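Local coordinates for alpha-L-arabinosidase (Xanthomonas axonopodis pv. citri, PDB 6D25), which probably hydrolyses alpha-L-arabinofuranosyl side groups of arabinoxylans, coping with internal di-substitutions, as a trimeric member of glycoside hydrolase family 51, at residues D243-T249 / E300-H305; V321-W325 / N355-F359; S279-F283 / Q342-R347. All coordinates share one frame; numbering follows the deposited sequence.

Contact 1 (D243-T249 / E300-H305); sequences DDDYHWT and ELITKH
H305 reaches across to the loop at D243 and to the helix that follows it, using both ring nitrogens. NE2 donates to D243 O over 2.8 Å in a nearly straight bond (175°) that lies in the imidazole plane and in the carbonyl plane. On the far side of the ring ND1 gives a weak, bent bond to T249 OG1, so the imidazole spans the first and last residues of 243-249. Y246 covers one imidazole face with CE1 over the ring centre, the two planes 52° apart. The tyrosine continues alongside K304, its CE1 3.5 Å from K304 CB, and its OH meets L301 CD2. Beyond the hydroxyl, a water 2.5 Å from Y246 OH donates to E300 OE2, which also forms a salt bridge with K304 NZ. D245 caps the helix bearing Y246 and T249, its OD1 accepting from W248 N. Helix 246-256 thus packs against helix 285-312 on the outer layer of the (beta/alpha)8 barrel; beneath them L301 touches M265 and Y267 of strand 262-269, while W248 turns from this interface toward helix 212-224.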
ATOM      1  N   ASP A 243       3.009  13.627 -21.202  1.00 20.33           N
ATOM      2  CA  ASP A 243       3.101  13.663 -22.652  1.00 21.71           C
ATOM      3  C   ASP A 243       1.821  13.071 -23.250  1.00 19.74           C
ATOM      4  O   ASP A 243       0.736  13.461 -22.853  1.00 18.17           O
ATOM      5  CB  ASP A 243       4.358  12.963 -23.183  1.00 26.52           C
ATOM      6  CG  ASP A 243       5.670  13.500 -22.646  1.00 33.62           C
ATOM      7  OD1 ASP A 243       5.672  14.644 -22.158  1.00 37.50           O
ATOM      8  OD2 ASP A 243       6.711  12.768 -22.733  1.00 41.33           O
ATOM      9  N   ASP A 244       1.948  12.153 -24.193  1.00 18.76           N
ATOM     10  CA  ASP A 244       0.824  11.633 -24.954  1.00 19.30           C
ATOM     11  C   ASP A 244       0.388  10.263 -24.389  1.00 18.44           C
ATOM     12  O   ASP A 244      -0.015   9.373 -25.157  1.00 18.21           O
ATOM     13  CB  ASP A 244       1.178  11.523 -26.443  1.00 20.40           C
ATOM     14  CG  ASP A 244       2.387  10.642 -26.716  1.00 21.98           C
ATOM     15  OD1 ASP A 244       3.103  10.308 -25.770  1.00 22.20           O
ATOM     16  OD2 ASP A 244       2.613  10.317 -27.876  1.00 24.63           O
ATOM     17  N   ASP A 245       0.418  10.086 -23.072  1.00 17.95           N
ATOM     18  CA  ASP A 245      -0.013   8.818 -22.456  1.00 18.24           C
ATOM     19  C   ASP A 245      -1.540   8.842 -22.311  1.00 17.86           C
ATOM     20  O   ASP A 245      -2.091   9.063 -21.209  1.00 17.61           O
ATOM     21  CB  ASP A 245       0.691   8.572 -21.112  1.00 18.52           C
ATOM     22  CG  ASP A 245       0.473   7.174 -20.528  1.00 18.20           C
ATOM     23  OD1 ASP A 245      -0.271   6.384 -21.125  1.00 17.36           O
ATOM     24  OD2 ASP A 245       1.018   6.960 -19.428  1.00 18.85           O
ATOM     25  N   TYR A 246      -2.218   8.562 -23.427  1.00 17.72           N
ATOM     26  CA  TYR A 246      -3.663   8.638 -23.479  1.00 18.23           C
ATOM     27  C   TYR A 246      -4.291   7.512 -22.664  1.00 18.36           C
ATOM     28  O   TYR A 246      -5.370   7.691 -22.094  1.00 18.21           O
ATOM     29  CB  TYR A 246      -4.139   8.663 -24.938  1.00 18.94           C
ATOM     30  CG  TYR A 246      -3.587   9.867 -25.675  1.00 19.05           C
ATOM     31  CD1 TYR A 246      -3.764  11.148 -25.158  1.00 18.47           C
ATOM     32  CD2 TYR A 246      -2.848   9.744 -26.841  1.00 19.82           C
ATOM     33  CE1 TYR A 246      -3.250  12.269 -25.788  1.00 18.74           C
ATOM     34  CE2 TYR A 246      -2.303  10.862 -27.480  1.00 19.90           C
ATOM     35  CZ  TYR A 246      -2.483  12.127 -26.941  1.00 19.35           C
ATOM     36  OH  TYR A 246      -1.956  13.258 -27.544  1.00 19.39           O
ATOM     37  N   HIS A 247      -3.622   6.362 -22.606  1.00 18.49           N
ATOM     38  CA  HIS A 247      -4.131   5.256 -21.817  1.00 18.59           C
ATOM     39  C   HIS A 247      -4.234   5.669 -20.337  1.00 17.29           C
ATOM     40  O   HIS A 247      -5.187   5.283 -19.658  1.00 16.87           O
ATOM     41  CB  HIS A 247      -3.271   4.010 -22.022  1.00 19.51           C
ATOM     42  CG  HIS A 247      -3.743   2.852 -21.202  1.00 20.38           C
ATOM     43  ND1 HIS A 247      -4.931   2.191 -21.462  1.00 20.88           N
ATOM     44  CD2 HIS A 247      -3.201   2.254 -20.110  1.00 20.57           C
ATOM     45  CE1 HIS A 247      -5.030   1.172 -20.601  1.00 21.58           C
ATOM     46  NE2 HIS A 247      -3.997   1.200 -19.752  1.00 20.82           N
ATOM     47  N   TRP A 248      -3.290   6.431 -19.848  1.00 16.09           N
ATOM     48  CA  TRP A 248      -3.318   6.883 -18.471  1.00 15.98           C
ATOM     49  C   TRP A 248      -4.577   7.728 -18.208  1.00 16.28           C
ATOM     50  O   TRP A 248      -5.335   7.477 -17.246  1.00 15.80           O
ATOM     51  CB  TRP A 248      -2.055   7.683 -18.157  1.00 15.90           C
ATOM     52  CG  TRP A 248      -1.931   8.007 -16.700  1.00 15.82           C
ATOM     53  CD1 TRP A 248      -2.652   8.913 -15.974  1.00 15.69           C
ATOM     54  CD2 TRP A 248      -1.108   7.303 -15.761  1.00 15.84           C
ATOM     55  NE1 TRP A 248      -2.281   8.848 -14.658  1.00 15.72           N
ATOM     56  CE2 TRP A 248      -1.351   7.866 -14.497  1.00 15.82           C
ATOM     57  CE3 TRP A 248      -0.199   6.249 -15.872  1.00 16.36           C
ATOM     58  CZ2 TRP A 248      -0.695   7.417 -13.348  1.00 15.99           C
ATOM     59  CZ3 TRP A 248       0.439   5.795 -14.739  1.00 16.42           C
ATOM     60  CH2 TRP A 248       0.203   6.392 -13.506  1.00 15.98           C
ATOM     61  N   THR A 249      -4.830   8.708 -19.081  1.00 16.24           N
ATOM     62  CA  THR A 249      -6.020   9.541 -18.915  1.00 16.39           C
ATOM     63  C   THR A 249      -7.302   8.700 -18.969  1.00 16.68           C
ATOM     64  O   THR A 249      -8.190   8.909 -18.182  1.00 16.37           O
ATOM     65  CB  THR A 249      -6.071  10.609 -20.021  1.00 16.72           C
ATOM     66  OG1 THR A 249      -4.850  11.327 -19.961  1.00 17.00           O
ATOM     67  CG2 THR A 249      -7.231  11.565 -19.857  1.00 16.79           C
ATOM     68  N   GLU A 300      -2.028  19.919 -29.242  1.00 19.89           N
ATOM     69  CA  GLU A 300      -2.493  18.582 -29.607  1.00 20.67           C
ATOM     70  C   GLU A 300      -2.738  17.736 -28.347  1.00 19.58           C
ATOM     71  O   GLU A 300      -3.745  17.036 -28.250  1.00 19.12           O
ATOM     72  CB  GLU A 300      -1.463  17.909 -30.524  1.00 22.99           C
ATOM     73  CG  GLU A 300      -1.793  16.476 -30.839  1.00 26.83           C
ATOM     74  CD  GLU A 300      -0.741  15.732 -31.653  1.00 30.66           C
ATOM     75  OE1 GLU A 300       0.201  16.394 -32.180  1.00 31.64           O
ATOM     76  OE2 GLU A 300      -0.893  14.488 -31.751  1.00 33.10           O
ATOM     77  N   LEU A 301      -1.799  17.771 -27.397  1.00 18.43           N
ATOM     78  CA  LEU A 301      -1.939  16.995 -26.150  1.00 18.05           C
ATOM     79  C   LEU A 301      -3.195  17.432 -25.396  1.00 17.75           C
ATOM     80  O   LEU A 301      -3.994  16.572 -24.972  1.00 17.34           O
ATOM     81  CB  LEU A 301      -0.708  17.196 -25.269  1.00 17.90           C
ATOM     82  CG  LEU A 301       0.619  16.696 -25.840  1.00 18.30           C
ATOM     83  CD1 LEU A 301       1.735  17.027 -24.866  1.00 18.20           C
ATOM     84  CD2 LEU A 301       0.605  15.202 -26.153  1.00 18.70           C
ATOM     85  N   ILE A 302      -3.391  18.737 -25.203  1.00 17.19           N
ATOM     86  CA  ILE A 302      -4.581  19.195 -24.492  1.00 16.84           C
ATOM     87  C   ILE A 302      -5.852  18.738 -25.219  1.00 17.27           C
ATOM     88  O   ILE A 302      -6.807  18.262 -24.586  1.00 15.90           O
ATOM     89  CB  ILE A 302      -4.550  20.712 -24.285  1.00 16.82           C
ATOM     90  CG1 ILE A 302      -3.464  21.071 -23.266  1.00 16.63           C
ATOM     91  CG2 ILE A 302      -5.912  21.233 -23.874  1.00 16.98           C
ATOM     92  CD1 ILE A 302      -3.165  22.557 -23.150  1.00 16.70           C
ATOM     93  N   THR A 303      -5.849  18.872 -26.552  1.00 17.74           N
ATOM     94  CA  THR A 303      -7.007  18.516 -27.344  1.00 18.65           C
ATOM     95  C   THR A 303      -7.374  17.061 -27.090  1.00 18.49           C
ATOM     96  O   THR A 303      -8.526  16.733 -26.795  1.00 18.31           O
ATOM     97  CB  THR A 303      -6.778  18.830 -28.833  1.00 19.32           C
ATOM     98  OG1 THR A 303      -6.559  20.247 -28.889  1.00 19.57           O
ATOM     99  CG2 THR A 303      -7.935  18.430 -29.712  1.00 20.01           C
ATOM    100  N   LYS A 304      -6.399  16.191 -27.238  1.00 18.53           N
ATOM    101  CA  LYS A 304      -6.652  14.745 -27.183  1.00 18.71           C
ATOM    102  C   LYS A 304      -6.940  14.300 -25.752  1.00 17.70           C
ATOM    103  O   LYS A 304      -7.854  13.484 -25.558  1.00 17.81           O
ATOM    104  CB  LYS A 304      -5.504  13.975 -27.826  1.00 19.81           C
ATOM    105  CG  LYS A 304      -5.529  14.081 -29.339  1.00 21.45           C
ATOM    106  CD  LYS A 304      -4.421  13.383 -30.057  1.00 23.65           C
ATOM    107  CE  LYS A 304      -4.585  13.556 -31.556  1.00 25.69           C
ATOM    108  NZ  LYS A 304      -3.397  13.055 -32.278  1.00 28.72           N
ATOM    109  N   HIS A 305      -6.187  14.776 -24.773  1.00 17.03           N
ATOM    110  CA  HIS A 305      -6.526  14.444 -23.362  1.00 16.76           C
ATOM    111  C   HIS A 305      -7.921  14.970 -23.001  1.00 16.56           C
ATOM    112  O   HIS A 305      -8.675  14.268 -22.327  1.00 16.56           O
ATOM    113  CB  HIS A 305      -5.468  14.977 -22.393  1.00 16.52           C
ATOM    114  CG  HIS A 305      -4.165  14.235 -22.425  1.00 17.06           C
ATOM    115  ND1 HIS A 305      -4.076  12.873 -22.134  1.00 17.83           N
ATOM    116  CD2 HIS A 305      -2.908  14.664 -22.681  1.00 16.94           C
ATOM    117  CE1 HIS A 305      -2.814  12.501 -22.238  1.00 17.98           C
ATOM    118  NE2 HIS A 305      -2.079  13.577 -22.564  1.00 17.58           N
TER
HETATM  119  O   HOH W   1      -0.678  12.851 -29.708  1.00 23.45           O

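Contact 2 (V321-W325 / N355-F359); sequences VVDEW and NFDIF
The indole of W325 has F359 and N355 over its face and F356 beside its six-membered ring. F359 comes edge-on: its CE2 and CZ point into the pyrrole half, centroids 5.0 Å apart and planes at 85°, a T-shaped pair with CE2 3.8 Å from W325 CE2. Over the benzo half, N355 CB makes a CH-pi contact 4.0 Å from the centroid of the W325 six-membered ring. The amide of N355 follows the same surface at a modest tilt to the indole, while its ND2 bonds to V351 O and T295 OG1. With F356 the roles reverse. Here the indole supplies the edge, W325 CZ2 lying 3.8 Å from F356 CE1, in an offset edge-to-face pair with planes at 74°. The chi1 of 67° sets W325 CG between its own backbone N and carbonyl carbon, and the indole extends from the strand toward the helix. V322 adds a looser aliphatic contact, CG2 to F359 CE1 at 4.2 Å. No hydrogen bond crosses the interface, and all five touching residues are buried. The aromatic cluster joins strand 319-325 of the parallel barrel to helix 346-361, the helix after it. M298 of helix 285-312 touches V322, W325 and N355, strand 366-371 flanks W325 and F359, and F356 also meets the rings of F49, F398 and Y401.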
ATOM      1  N   VAL A 321      -5.267  20.067 -15.430  1.00 15.47           N
ATOM      2  CA  VAL A 321      -4.329  20.853 -14.662  1.00 15.39           C
ATOM      3  C   VAL A 321      -2.939  20.611 -15.278  1.00 15.99           C
ATOM      4  O   VAL A 321      -2.408  19.504 -15.170  1.00 16.55           O
ATOM      5  CB  VAL A 321      -4.367  20.447 -13.184  1.00 15.14           C
ATOM      6  CG1 VAL A 321      -3.316  21.149 -12.368  1.00 15.14           C
ATOM      7  CG2 VAL A 321      -5.761  20.685 -12.588  1.00 15.91           C
ATOM      8  N   VAL A 322      -2.364  21.600 -15.953  1.00 16.12           N
ATOM      9  CA  VAL A 322      -1.092  21.359 -16.597  1.00 17.09           C
ATOM     10  C   VAL A 322      -0.028  21.705 -15.571  1.00 18.25           C
ATOM     11  O   VAL A 322       0.514  22.814 -15.624  1.00 19.39           O
ATOM     12  CB  VAL A 322      -0.929  22.185 -17.880  1.00 17.04           C
ATOM     13  CG1 VAL A 322       0.397  21.883 -18.606  1.00 17.29           C
ATOM     14  CG2 VAL A 322      -2.088  21.938 -18.822  1.00 17.10           C
ATOM     15  N   ASP A 323       0.288  20.807 -14.639  1.00 18.92           N
ATOM     16  CA  ASP A 323       1.026  21.394 -13.493  1.00 19.87           C
ATOM     17  C   ASP A 323       2.535  21.179 -13.624  1.00 17.79           C
ATOM     18  O   ASP A 323       3.249  21.532 -12.695  1.00 16.35           O
ATOM     19  CB  ASP A 323       0.427  21.011 -12.147  1.00 23.97           C
ATOM     20  CG  ASP A 323       0.437  19.528 -11.953  1.00 26.07           C
ATOM     21  OD1 ASP A 323       0.909  18.870 -12.894  1.00 26.12           O
ATOM     22  OD2 ASP A 323      -0.000  19.079 -10.873  1.00 28.10           O
ATOM     23  N   GLU A 324       3.004  20.726 -14.792  1.00 16.40           N
ATOM     24  CA  GLU A 324       4.419  20.952 -15.180  1.00 16.44           C
ATOM     25  C   GLU A 324       4.462  21.211 -16.681  1.00 15.49           C
ATOM     26  O   GLU A 324       3.995  20.386 -17.450  1.00 15.30           O
ATOM     27  CB  GLU A 324       5.343  19.769 -14.828  1.00 17.75           C
ATOM     28  CG  GLU A 324       5.294  19.400 -13.361  1.00 21.09           C
ATOM     29  CD  GLU A 324       6.108  18.183 -12.943  1.00 23.49           C
ATOM     30  OE1 GLU A 324       6.920  17.738 -13.773  1.00 26.61           O
ATOM     31  OE2 GLU A 324       5.886  17.691 -11.798  1.00 28.75           O
ATOM     32  N   TRP A 325       5.019  22.355 -17.058  1.00 14.82           N
ATOM     33  CA  TRP A 325       5.343  22.680 -18.429  1.00 14.60           C
ATOM     34  C   TRP A 325       6.548  23.628 -18.445  1.00 14.42           C
ATOM     35  O   TRP A 325       6.910  24.167 -17.404  1.00 13.90           O
ATOM     36  CB  TRP A 325       4.135  23.284 -19.154  1.00 14.38           C
ATOM     37  CG  TRP A 325       3.717  24.626 -18.640  1.00 14.02           C
ATOM     38  CD1 TRP A 325       2.910  24.868 -17.566  1.00 13.95           C
ATOM     39  CD2 TRP A 325       4.060  25.918 -19.177  1.00 13.81           C
ATOM     40  NE1 TRP A 325       2.761  26.213 -17.365  1.00 13.70           N
ATOM     41  CE2 TRP A 325       3.423  26.885 -18.358  1.00 13.81           C
ATOM     42  CE3 TRP A 325       4.847  26.361 -20.243  1.00 14.03           C
ATOM     43  CZ2 TRP A 325       3.559  28.258 -18.585  1.00 13.74           C
ATOM     44  CZ3 TRP A 325       4.948  27.711 -20.484  1.00 14.22           C
ATOM     45  CH2 TRP A 325       4.319  28.653 -19.667  1.00 13.98           C
ATOM     46  N   ASN A 355       2.351  29.064 -24.983  1.00 15.90           N
ATOM     47  CA  ASN A 355       1.625  28.229 -24.054  1.00 16.17           C
ATOM     48  C   ASN A 355       0.424  28.970 -23.456  1.00 16.25           C
ATOM     49  O   ASN A 355      -0.682  28.400 -23.392  1.00 16.34           O
ATOM     50  CB  ASN A 355       2.529  27.633 -22.989  1.00 16.05           C
ATOM     51  CG  ASN A 355       3.236  26.402 -23.497  1.00 17.13           C
ATOM     52  OD1 ASN A 355       2.698  25.290 -23.401  1.00 17.86           O
ATOM     53  ND2 ASN A 355       4.452  26.576 -24.040  1.00 17.93           N
ATOM     54  N   PHE A 356       0.609  30.222 -23.052  1.00 16.11           N
ATOM     55  CA  PHE A 356      -0.540  31.022 -22.570  1.00 16.58           C
ATOM     56  C   PHE A 356      -1.636  31.157 -23.643  1.00 16.90           C
ATOM     57  O   PHE A 356      -2.818  31.023 -23.326  1.00 16.36           O
ATOM     58  CB  PHE A 356      -0.093  32.399 -22.114  1.00 16.49           C
ATOM     59  CG  PHE A 356       0.846  32.395 -20.933  1.00 16.71           C
ATOM     60  CD1 PHE A 356       0.760  31.426 -19.940  1.00 17.22           C
ATOM     61  CD2 PHE A 356       1.741  33.433 -20.757  1.00 17.14           C
ATOM     62  CE1 PHE A 356       1.556  31.490 -18.802  1.00 16.80           C
ATOM     63  CE2 PHE A 356       2.532  33.486 -19.616  1.00 16.87           C
ATOM     64  CZ  PHE A 356       2.459  32.502 -18.669  1.00 16.74           C
ATOM     65  N   ASP A 357      -1.229  31.369 -24.888  1.00 17.45           N
ATOM     66  CA  ASP A 357      -2.198  31.431 -25.988  1.00 18.78           C
ATOM     67  C   ASP A 357      -2.994  30.122 -26.017  1.00 18.89           C
ATOM     68  O   ASP A 357      -4.234  30.126 -26.052  1.00 20.04           O
ATOM     69  CB  ASP A 357      -1.515  31.678 -27.332  1.00 19.66           C
ATOM     70  CG  ASP A 357      -0.858  33.045 -27.533  1.00 20.28           C
ATOM     71  OD1 ASP A 357      -1.121  33.991 -26.706  1.00 20.08           O
ATOM     72  OD2 ASP A 357      -0.048  33.168 -28.544  1.00 22.63           O
ATOM     73  N   ILE A 358      -2.266  28.997 -25.969  1.00 18.81           N
ATOM     74  CA  ILE A 358      -2.900  27.687 -26.103  1.00 18.18           C
ATOM     75  C   ILE A 358      -3.838  27.414 -24.918  1.00 17.90           C
ATOM     76  O   ILE A 358      -4.983  26.974 -25.079  1.00 18.21           O
ATOM     77  CB  ILE A 358      -1.830  26.610 -26.284  1.00 18.43           C
ATOM     78  CG1 ILE A 358      -1.180  26.684 -27.668  1.00 18.37           C
ATOM     79  CG2 ILE A 358      -2.385  25.204 -25.994  1.00 18.76           C
ATOM     80  CD1 ILE A 358       0.135  25.912 -27.737  1.00 18.42           C
ATOM     81  N   PHE A 359      -3.363  27.662 -23.702  1.00 17.41           N
ATOM     82  CA  PHE A 359      -4.206  27.407 -22.526  1.00 16.64           C
ATOM     83  C   PHE A 359      -5.495  28.221 -22.621  1.00 17.39           C
ATOM     84  O   PHE A 359      -6.605  27.692 -22.303  1.00 17.06           O
ATOM     85  CB  PHE A 359      -3.505  27.789 -21.226  1.00 15.90           C
ATOM     86  CG  PHE A 359      -2.215  27.088 -20.906  1.00 15.38           C
ATOM     87  CD1 PHE A 359      -1.947  25.824 -21.365  1.00 15.28           C
ATOM     88  CD2 PHE A 359      -1.297  27.675 -20.044  1.00 15.18           C
ATOM     89  CE1 PHE A 359      -0.748  25.180 -21.062  1.00 14.94           C
ATOM     90  CE2 PHE A 359      -0.123  27.032 -19.711  1.00 14.52           C
ATOM     91  CZ  PHE A 359       0.160  25.800 -20.236  1.00 14.82           C
TER

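Contact 3 (S279-F283 / Q342-R347); sequences SSTTF and QQNSLR
R347 stacks its guanidinium flat on F283 in a cation-pi pair, joining the loop before helix 285-312 to the first turn of helix 346-361 in this (beta/alpha)8 barrel. Its CB starts the contact 3.8 Å from F283 CZ. With CG anti to the backbone N (chi1 -176°), the chain runs on to CD, which makes a CH-pi contact over the same phenyl face, then bends at chi3. NE sits above the CE2-CZ side of the ring and has a weak bond to Y329 OH. CZ lies 3.7 Å from the F283 centroid, and the two planes are only 19° apart. At the tip the nitrogens divide their work. NH2 donates in the guanidinium plane to a lone pair of S279 O, at 2.9 Å, and also to a water held by S280 O and S345 OG; NH1 donates to a second water that in turn donates to S279 O. Stacking and in-plane bonds together fix the rotation of the group. S345 OG also approaches the phenyl edge and, as the helix N-cap, accepts a weak bond from R347 N. Within the loop, S279 OG accepts from T281 N in an ST turn and from T282 N as in the longer ST motif. Farther along, T281 CG2 packs on the CB of Q343, and S280 OG accepts from Q343 N at 2.9 Å.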
ATOM      1  N   SER A 279      21.678  23.504 -25.575  1.00 19.96           N
ATOM      2  CA  SER A 279      22.183  24.703 -24.850  1.00 20.00           C
ATOM      3  C   SER A 279      21.037  25.682 -24.582  1.00 19.39           C
ATOM      4  O   SER A 279      20.240  25.952 -25.474  1.00 19.81           O
ATOM      5  CB  SER A 279      23.291  25.386 -25.594  1.00 20.51           C
ATOM      6  OG  SER A 279      23.660  26.594 -24.981  1.00 20.05           O
ATOM      7  N   SER A 280      21.012  26.235 -23.367  1.00 18.55           N
ATOM      8  CA  SER A 280      20.095  27.312 -22.978  1.00 18.34           C
ATOM      9  C   SER A 280      20.626  28.695 -23.393  1.00 18.80           C
ATOM     10  O   SER A 280      19.885  29.668 -23.315  1.00 18.71           O
ATOM     11  CB  SER A 280      19.837  27.284 -21.485  1.00 17.70           C
ATOM     12  OG  SER A 280      21.011  27.619 -20.752  1.00 17.23           O
ATOM     13  N   THR A 281      21.901  28.798 -23.770  1.00 20.56           N
ATOM     14  CA  THR A 281      22.550  30.095 -24.003  1.00 21.81           C
ATOM     15  C   THR A 281      22.917  30.332 -25.470  1.00 23.90           C
ATOM     16  O   THR A 281      23.010  31.475 -25.856  1.00 23.70           O
ATOM     17  CB  THR A 281      23.852  30.247 -23.214  1.00 22.04           C
ATOM     18  OG1 THR A 281      24.743  29.190 -23.587  1.00 22.25           O
ATOM     19  CG2 THR A 281      23.637  30.231 -21.718  1.00 21.80           C
ATOM     20  N   THR A 282      23.185  29.267 -26.232  1.00 24.84           N
ATOM     21  CA  THR A 282      23.864  29.389 -27.513  1.00 27.50           C
ATOM     22  C   THR A 282      23.159  28.461 -28.502  1.00 27.46           C
ATOM     23  O   THR A 282      23.133  27.243 -28.292  1.00 27.54           O
ATOM     24  CB  THR A 282      25.340  28.972 -27.405  1.00 29.90           C
ATOM     25  OG1 THR A 282      25.911  29.559 -26.237  1.00 30.63           O
ATOM     26  CG2 THR A 282      26.138  29.354 -28.633  1.00 32.16           C
ATOM     27  N   PHE A 283      22.561  29.009 -29.539  1.00 26.19           N
ATOM     28  CA  PHE A 283      21.811  28.190 -30.447  1.00 25.85           C
ATOM     29  C   PHE A 283      21.610  28.925 -31.771  1.00 25.78           C
ATOM     30  O   PHE A 283      21.617  30.145 -31.825  1.00 26.49           O
ATOM     31  CB  PHE A 283      20.453  27.808 -29.846  1.00 24.80           C
ATOM     32  CG  PHE A 283      19.635  28.940 -29.268  1.00 23.54           C
ATOM     33  CD1 PHE A 283      18.773  29.671 -30.053  1.00 23.38           C
ATOM     34  CD2 PHE A 283      19.711  29.240 -27.908  1.00 22.69           C
ATOM     35  CE1 PHE A 283      18.041  30.696 -29.494  1.00 23.11           C
ATOM     36  CE2 PHE A 283      18.970  30.267 -27.355  1.00 22.68           C
ATOM     37  CZ  PHE A 283      18.133  30.998 -28.147  1.00 22.91           C
ATOM     38  N   GLN A 342      19.619  26.498 -15.735  1.00 17.85           N
ATOM     39  CA  GLN A 342      19.728  26.816 -17.144  1.00 18.38           C
ATOM     40  C   GLN A 342      19.432  28.317 -17.299  1.00 17.90           C
ATOM     41  O   GLN A 342      18.745  28.905 -16.454  1.00 18.09           O
ATOM     42  CB  GLN A 342      18.776  25.945 -17.968  1.00 17.84           C
ATOM     43  CG  GLN A 342      17.305  26.121 -17.607  1.00 17.43           C
ATOM     44  CD  GLN A 342      16.355  25.105 -18.222  1.00 17.40           C
ATOM     45  OE1 GLN A 342      16.689  23.921 -18.313  1.00 17.64           O
ATOM     46  NE2 GLN A 342      15.172  25.546 -18.616  1.00 15.96           N
ATOM     47  N   GLN A 343      19.919  28.909 -18.379  1.00 17.98           N
ATOM     48  CA  GLN A 343      19.585  30.283 -18.683  1.00 17.77           C
ATOM     49  C   GLN A 343      18.208  30.319 -19.359  1.00 17.55           C
ATOM     50  O   GLN A 343      17.526  29.285 -19.620  1.00 17.67           O
ATOM     51  CB  GLN A 343      20.691  30.975 -19.517  1.00 18.53           C
ATOM     52  CG  GLN A 343      21.598  31.898 -18.708  1.00 18.76           C
ATOM     53  CD  GLN A 343      20.887  33.131 -18.190  1.00 18.40           C
ATOM     54  OE1 GLN A 343      19.715  33.341 -18.494  1.00 17.87           O
ATOM     55  NE2 GLN A 343      21.574  33.955 -17.394  1.00 18.11           N
ATOM     56  N   ASN A 344      17.747  31.546 -19.531  1.00 17.30           N
ATOM     57  CA  ASN A 344      16.375  31.868 -19.894  1.00 16.25           C
ATOM     58  C   ASN A 344      16.459  33.011 -20.908  1.00 16.30           C
ATOM     59  O   ASN A 344      16.863  34.127 -20.538  1.00 16.34           O
ATOM     60  CB  ASN A 344      15.629  32.224 -18.612  1.00 15.70           C
ATOM     61  CG  ASN A 344      14.126  32.160 -18.708  1.00 15.37           C
ATOM     62  OD1 ASN A 344      13.513  32.893 -19.532  1.00 15.47           O
ATOM     63  ND2 ASN A 344      13.536  31.393 -17.807  1.00 14.50           N
ATOM     64  N   SER A 345      16.194  32.685 -22.187  1.00 16.84           N
ATOM     65  CA  SER A 345      16.459  33.586 -23.279  1.00 17.20           C
ATOM     66  C   SER A 345      15.150  34.069 -23.902  1.00 16.74           C
ATOM     67  O   SER A 345      14.055  33.683 -23.494  1.00 15.96           O
ATOM     68  CB  SER A 345      17.322  32.898 -24.327  1.00 18.25           C
ATOM     69  OG  SER A 345      16.539  31.970 -25.063  1.00 18.76           O
ATOM     70  N   LEU A 346      15.285  34.899 -24.935  1.00 17.00           N
ATOM     71  CA  LEU A 346      14.112  35.311 -25.720  1.00 17.33           C
ATOM     72  C   LEU A 346      13.313  34.080 -26.202  1.00 17.30           C
ATOM     73  O   LEU A 346      12.057  34.136 -26.293  1.00 17.03           O
ATOM     74  CB  LEU A 346      14.557  36.171 -26.895  1.00 17.56           C
ATOM     75  CG  LEU A 346      13.445  36.708 -27.792  1.00 17.78           C
ATOM     76  CD1 LEU A 346      12.457  37.580 -27.020  1.00 17.48           C
ATOM     77  CD2 LEU A 346      14.061  37.460 -28.991  1.00 18.61           C
ATOM     78  N   ARG A 347      14.012  32.997 -26.516  1.00 17.52           N
ATOM     79  CA  ARG A 347      13.343  31.760 -26.953  1.00 17.95           C
ATOM     80  C   ARG A 347      12.345  31.280 -25.867  1.00 17.40           C
ATOM     81  O   ARG A 347      11.223  30.848 -26.155  1.00 16.44           O
ATOM     82  CB  ARG A 347      14.403  30.697 -27.247  1.00 18.63           C
ATOM     83  CG  ARG A 347      13.846  29.388 -27.807  1.00 19.49           C
ATOM     84  CD  ARG A 347      14.931  28.380 -28.147  1.00 19.71           C
ATOM     85  NE  ARG A 347      15.771  28.068 -27.004  1.00 19.84           N
ATOM     86  CZ  ARG A 347      16.885  27.314 -27.078  1.00 20.68           C
ATOM     87  NH1 ARG A 347      17.165  26.644 -28.187  1.00 20.20           N
ATOM     88  NH2 ARG A 347      17.718  27.280 -26.050  1.00 19.86           N
TER
HETATM   89  O   HOH W   2      19.475  25.156 -27.836  1.00 16.93           O
HETATM   90  O   HOH W   3      17.170  29.531 -24.114  1.00 17.31           O

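Contact 2 is the core of the three: its centre lies about 7 Å from that of the chain, whereas those of contacts 1 and 3 lie about 18 Å out, and both these contacts are only partly buried. Their chemistry follows: contact 2 rests on aromatic and aliphatic packing, with an asparagine laid on the indole and no hydrogen bond across, while the outer two mix ring packing with direct hydrogen bonds and bound water. Contacts 2 and 3 share helix 346-361, one along its body and the other at its N-terminal start. Contacts 1 and 2 touch directly, I302 CD1 lying 3.9 Å from F359 CD1, so helices 285-312 and 346-361 meet between them. Contacts 1 and 3 remain about 15 Å apart at their nearest atoms.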